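Rv1990c (MbcA) (Mycobacterium tuberculosis, PDB 6FKG) neutralises the NAD(+) phosphorylase toxin MbcT by blocking access to the toxin active site, as the antitoxin of a type II toxin-antitoxin system. Local coordinates at the interface of chains C and A and the interface of chains C and B. Coordinates in Å, arbitrary orientation; residue numbers count along the deposited sequence, not the author numbering. Chains: chain A/B, Rv1990c (MbcA); chain C, Rv1989c (MbcT).

Contact 1: the interface of chains C and A. Residues chain C 28, 84, 87-89; chain A 67-70, 109.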
# COMPACT_ATOMS: atom_id res chain seq x y z
N TYR C 28 31.37 30.05 10.26
CA TYR C 28 32.42 29.11 9.90
C TYR C 28 31.85 28.12 8.88
O TYR C 28 30.66 27.80 8.91
CB TYR C 28 33.01 28.39 11.13
CG TYR C 28 32.13 27.29 11.66
CD1 TYR C 28 31.06 27.57 12.50
CD2 TYR C 28 32.37 25.96 11.32
CE1 TYR C 28 30.24 26.56 12.97
CE2 TYR C 28 31.56 24.94 11.79
CZ TYR C 28 30.49 25.25 12.61
OH TYR C 28 29.68 24.25 13.07
N MET C 84 37.59 18.31 15.66
CA MET C 84 36.80 18.59 14.46
C MET C 84 37.56 19.52 13.51
O MET C 84 37.54 19.34 12.29
CB MET C 84 35.45 19.21 14.84
CG MET C 84 34.56 19.49 13.65
SD MET C 84 32.98 20.18 14.14
CE MET C 84 33.37 21.91 14.15
N ALA C 87 39.97 18.83 10.49
CA ALA C 87 39.48 18.95 9.11
C ALA C 87 39.50 20.44 8.77
O ALA C 87 39.39 21.28 9.66
CB ALA C 87 38.08 18.35 8.95
N ALA C 88 39.65 20.76 7.49
CA ALA C 88 39.87 22.15 7.08
C ALA C 88 38.59 22.98 7.14
O ALA C 88 37.68 22.81 6.33
CB ALA C 88 40.44 22.20 5.68
N TYR C 89 38.54 23.89 8.11
CA TYR C 89 37.45 24.85 8.19
C TYR C 89 38.02 26.26 8.08
O TYR C 89 39.21 26.49 8.31
CB TYR C 89 36.68 24.73 9.51
CG TYR C 89 35.79 23.51 9.65
CD1 TYR C 89 36.32 22.29 10.10
CD2 TYR C 89 34.43 23.57 9.38
CE1 TYR C 89 35.52 21.18 10.24
CE2 TYR C 89 33.62 22.47 9.52
CZ TYR C 89 34.17 21.28 9.96
OH TYR C 89 33.36 20.18 10.09
N GLU A 67 35.18 15.67 4.42
CA GLU A 67 35.26 17.12 4.32
C GLU A 67 35.06 17.79 5.69
O GLU A 67 35.57 18.88 5.91
CB GLU A 67 34.22 17.67 3.32
CG GLU A 67 34.27 19.20 3.18
CD GLU A 67 33.29 19.78 2.16
OE1 GLU A 67 32.29 19.12 1.82
OE2 GLU A 67 33.49 20.94 1.72
N VAL A 68 34.32 17.14 6.59
CA VAL A 68 33.91 17.81 7.82
C VAL A 68 34.52 17.22 9.10
O VAL A 68 34.48 17.85 10.16
CB VAL A 68 32.37 17.82 7.97
CG1 VAL A 68 31.76 18.69 6.90
CG2 VAL A 68 31.80 16.41 7.91
N LEU A 69 35.08 16.01 9.02
CA LEU A 69 35.74 15.40 10.18
C LEU A 69 37.01 14.66 9.79
O LEU A 69 37.09 14.09 8.70
CB LEU A 69 34.79 14.44 10.88
CG LEU A 69 33.61 15.05 11.64
CD1 LEU A 69 32.62 13.95 12.04
CD2 LEU A 69 34.11 15.80 12.86
N PRO A 70 38.01 14.64 10.69
CA PRO A 70 39.19 13.82 10.44
C PRO A 70 38.85 12.33 10.56
O PRO A 70 37.81 12.01 11.13
CB PRO A 70 40.16 14.26 11.54
CG PRO A 70 39.29 14.78 12.61
CD PRO A 70 38.13 15.42 11.93
N MET A 109 26.67 20.38 8.20
CA MET A 109 27.87 20.47 9.02
C MET A 109 28.94 21.30 8.31
O MET A 109 29.59 22.14 8.94
CB MET A 109 28.40 19.07 9.35
CG MET A 109 27.49 18.25 10.24
SD MET A 109 28.01 16.53 10.27
CE MET A 109 29.58 16.64 11.15
O HOH W 1 36.86 20.94 4.58
O HOH W 2 29.55 22.12 11.58
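C:Tyr89 has its ring anti to the carbonyl carbon (chi1 -72°), which aims the phenol tip at the backbone of A:Val68. C:Met84 has CG anti to the backbone N (chi1 -178°), and this carries its methylene to A:Leu69. The site joins the RES-domain toxin MbcT to the C-terminal toxin-binding domain of the Xre/MbcA/ParS antitoxin. The hydroxyl C:Tyr89 OH donates to the carbonyl A:Val68 O at 2.6 Å. It lies in the carbonyl plane on a lone pair, with a C=O...donor angle of 117°. The CB of A:Val68 sits by the same hydroxyl, so the residue meets the tyrosine through both backbone and side chain. At the other end, A:Leu69 CD2 packs on C:Met84 CG at 3.8 Å, the two side chains crossing obliquely. The methyl C:Ala87 CB presses on the peptide joining A:Val68 and A:Leu69, 3.7 Å from A:Val68 C. Two waters extend the contact. Water 1 links the carbonyls C:Ala88 O and A:Glu67 O. Water 2 lies 2.6 Å from the phenol C:Tyr28 OH and also binds A:Met109 O, at the C-terminal end of helix 99-110. C:Tyr89 CD2 lies in plane at the edge of the C:Tyr28 ring. Strands 19-30 and 89-97 supply the two tyrosines.

Contact 2: the interface of chains C and B. Residues chain C 111, 114, 116; chain B 35, 39, 44.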
# COMPACT_ATOMS: atom_id res chain seq x y z
N GLU C 111 8.07 35.55 23.12
CA GLU C 111 6.78 35.18 23.70
C GLU C 111 5.65 35.66 22.81
O GLU C 111 4.62 35.00 22.69
CB GLU C 111 6.65 35.77 25.11
CG GLU C 111 5.26 35.63 25.73
CD GLU C 111 4.91 34.20 26.11
OE1 GLU C 111 5.76 33.31 25.96
OE2 GLU C 111 3.77 33.98 26.56
N GLY C 114 5.06 33.17 20.29
CA GLY C 114 4.78 31.87 20.87
C GLY C 114 5.97 30.98 21.19
O GLY C 114 5.81 29.77 21.40
N GLU C 116 9.21 29.92 23.64
CA GLU C 116 9.73 30.03 25.01
C GLU C 116 11.07 29.32 25.10
O GLU C 116 11.61 28.88 24.08
CB GLU C 116 8.70 29.48 25.99
CG GLU C 116 7.39 30.26 25.90
CD GLU C 116 6.30 29.78 26.84
OE1 GLU C 116 6.50 28.76 27.53
OE2 GLU C 116 5.24 30.44 26.87
N ARG B 35 2.73 22.95 27.48
CA ARG B 35 2.71 24.40 27.31
C ARG B 35 1.99 24.79 26.02
O ARG B 35 1.25 25.77 25.99
CB ARG B 35 4.12 24.97 27.30
CG ARG B 35 4.18 26.49 27.13
CD ARG B 35 3.38 27.25 28.19
NE ARG B 35 3.44 28.69 27.97
CZ ARG B 35 2.52 29.57 28.36
NH1 ARG B 35 1.44 29.18 29.02
NH2 ARG B 35 2.69 30.86 28.09
N ARG B 39 -1.28 27.09 25.86
CA ARG B 39 -1.34 28.30 25.05
C ARG B 39 -2.48 28.23 24.04
O ARG B 39 -3.21 29.21 23.85
CB ARG B 39 -0.01 28.53 24.33
CG ARG B 39 1.09 29.07 25.26
CD ARG B 39 2.37 29.35 24.50
NE ARG B 39 2.15 30.30 23.41
CZ ARG B 39 2.15 31.62 23.57
NH1 ARG B 39 2.37 32.15 24.77
NH2 ARG B 39 1.92 32.41 22.52
N GLN B 44 -3.81 31.60 22.40
CA GLN B 44 -2.55 32.25 22.05
C GLN B 44 -1.92 31.56 20.85
O GLN B 44 -2.28 30.42 20.52
CB GLN B 44 -1.58 32.23 23.23
CG GLN B 44 -2.11 32.97 24.44
CD GLN B 44 -1.24 32.75 25.66
OE1 GLN B 44 -1.13 31.64 26.16
NE2 GLN B 44 -0.61 33.82 26.14
O HOH W 3 1.88 35.04 23.37
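B:Arg35 and C:Glu116 form the tight part of this charged contact between the RES-domain toxin and helix 34-41 of a second MbcA/ParS/Xre antitoxin. The arginine chain bends at chi2 (57°) and presents NE and NH2 side-on to one carboxylate oxygen. C:Glu116 OE2 accepts from B:Arg35 NE at 2.7 Å and from B:Arg35 NH2 at 2.9 Å. Both donors come from its syn side. The carboxylate and guanidinium planes are 28° apart. B:Arg39 CG lies over the centre of the B:Arg35 guanidinium, 3.4 Å above its plane, and backs that face. C:Glu111 reaches the edge of that group with OE2, in a longer salt bridge to B:Arg35 NH2. The pairing of C:Glu111 with B:Arg39 is looser in geometry. C:Glu111 OE2 is 2.9 Å from B:Arg39 NH1, but the planes are 81° apart and the N-H points away. The pair is therefore a salt bridge without a hydrogen bond. This looser side is bridged by water: water 3 sits at the guanidinium edge, 2.8 Å from B:Arg39 NH2. It passes the link to the backbone carbonyl C:Glu111 O. B:Gln44 CB and C:Gly114 C lie over opposite faces of the B:Arg39 guanidinium, both offset toward the rim.

Contact 3: the interface of chains C and A. Residues chain C 33, 43-44; chain A 103-105, 107.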
# COMPACT_ATOMS: atom_id res chain seq x y z
N ARG C 33 33.85 25.69 1.05
CA ARG C 33 32.50 26.22 0.87
C ARG C 33 32.46 27.73 0.68
O ARG C 33 33.32 28.46 1.17
CB ARG C 33 31.61 25.84 2.05
CG ARG C 33 31.47 24.35 2.24
CD ARG C 33 31.27 23.63 0.91
NE ARG C 33 31.06 22.21 1.11
CZ ARG C 33 29.86 21.65 1.29
NH1 ARG C 33 28.76 22.39 1.25
NH2 ARG C 33 29.78 20.34 1.48
N ARG C 43 19.02 21.98 2.61
CA ARG C 43 18.96 20.55 2.37
C ARG C 43 18.53 19.80 3.63
O ARG C 43 17.74 18.86 3.56
CB ARG C 43 20.31 20.04 1.86
CG ARG C 43 20.60 20.44 0.41
CD ARG C 43 21.96 19.95 -0.06
NE ARG C 43 22.05 18.50 -0.02
CZ ARG C 43 23.19 17.82 -0.02
NH1 ARG C 43 24.34 18.48 -0.05
NH2 ARG C 43 23.18 16.50 0.00
N PHE C 44 19.04 20.23 4.77
CA PHE C 44 18.84 19.51 6.03
C PHE C 44 17.82 20.15 6.95
O PHE C 44 17.19 19.45 7.77
CB PHE C 44 20.16 19.37 6.78
CG PHE C 44 20.07 18.49 7.99
CD1 PHE C 44 19.96 17.12 7.85
CD2 PHE C 44 20.08 19.04 9.26
CE1 PHE C 44 19.87 16.29 8.96
CE2 PHE C 44 19.99 18.22 10.39
CZ PHE C 44 19.89 16.85 10.23
N LEU A 103 23.78 12.56 3.85
CA LEU A 103 24.48 13.53 3.02
C LEU A 103 24.00 14.96 3.29
O LEU A 103 24.81 15.90 3.27
CB LEU A 103 24.30 13.19 1.54
CG LEU A 103 24.97 11.89 1.10
CD1 LEU A 103 24.68 11.65 -0.39
CD2 LEU A 103 26.47 11.93 1.35
N ALA A 104 22.70 15.13 3.53
CA ALA A 104 22.17 16.45 3.87
C ALA A 104 22.77 16.98 5.17
O ALA A 104 23.17 18.14 5.25
CB ALA A 104 20.64 16.42 3.99
N LEU A 105 22.82 16.13 6.19
CA LEU A 105 23.41 16.52 7.46
C LEU A 105 24.87 16.92 7.28
O LEU A 105 25.32 17.92 7.84
CB LEU A 105 23.29 15.39 8.50
CG LEU A 105 24.08 15.62 9.81
CD1 LEU A 105 23.75 16.99 10.45
CD2 LEU A 105 23.84 14.48 10.80
N ASP A 107 26.28 18.12 4.71
CA ASP A 107 26.36 19.41 4.03
C ASP A 107 26.01 20.55 4.98
O ASP A 107 26.58 21.62 4.88
CB ASP A 107 25.44 19.45 2.82
CG ASP A 107 26.03 20.27 1.70
OD1 ASP A 107 26.94 19.73 1.04
OD2 ASP A 107 25.59 21.42 1.48
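Residues A:Leu103 to A:Asp107 keep helical backbone angles within helix 99-110, which lies against helix 39-44 of the toxin. This is a docking site between the antitoxin's C-terminal toxin-binding domain and the toxin's RES domain, and it may help shield the active site. A:Asp107 lies between two arginines of chain C. C:Arg33 comes tip first, with the carboxylate at the in-plane edge of its guanidinium. C:Arg33 NH2 donates to A:Asp107 OD1 at 2.9 Å. The nitrogen stands well above the carboxylate plane, 56° out of it. C:Arg33 NH1 adds only weak bonds to the two oxygens. C:Arg43 arrives at about a right angle to the aspartate. Its chain bends at chi3 (61°), bringing NH1 to 3.1 Å from A:Asp107 OD1. This is a salt bridge, but the N-H points away and no hydrogen bond forms. Two positive groups near one carboxylate would be expected to favour its ionised form. A:Ala104 CA lies over the rim of one face of the C:Arg43 guanidinium. C:Phe44 has CG anti to the backbone N (chi1 -173°), which lays its ring beside A:Leu105, pointing the same way. A:Leu105 CA sits over the ring face, 4.0 Å from the centroid, and CD1 rests toward the rim. The methyl A:Ala104 CB meets the ring edge in plane. In the fold, antitoxin helix 99-110 docks between toxin helix 39-44 and the C:Arg33 loop after strand 19-30.

Contact 1 and contact 3 join the same pair of chains, C and A, and the centres of their C-alpha atoms are about 13 Å apart. Antitoxin helix 99-110 serves both, through A:Met109 in contact 1 and A:Asp107 in contact 3. They thus form neighbouring patches of toxin-antitoxin docking. Contact 2 uses another antitoxin chain, B, through helix 34-41. Its C-alpha centre lies about 37 Å from that of contact 1 and about 31 Å from that of contact 3. One toxin therefore touches two antitoxins by different surfaces. This fits the larger assembly, in which heterotetramers of two MbcT and two MbcA join as trimers.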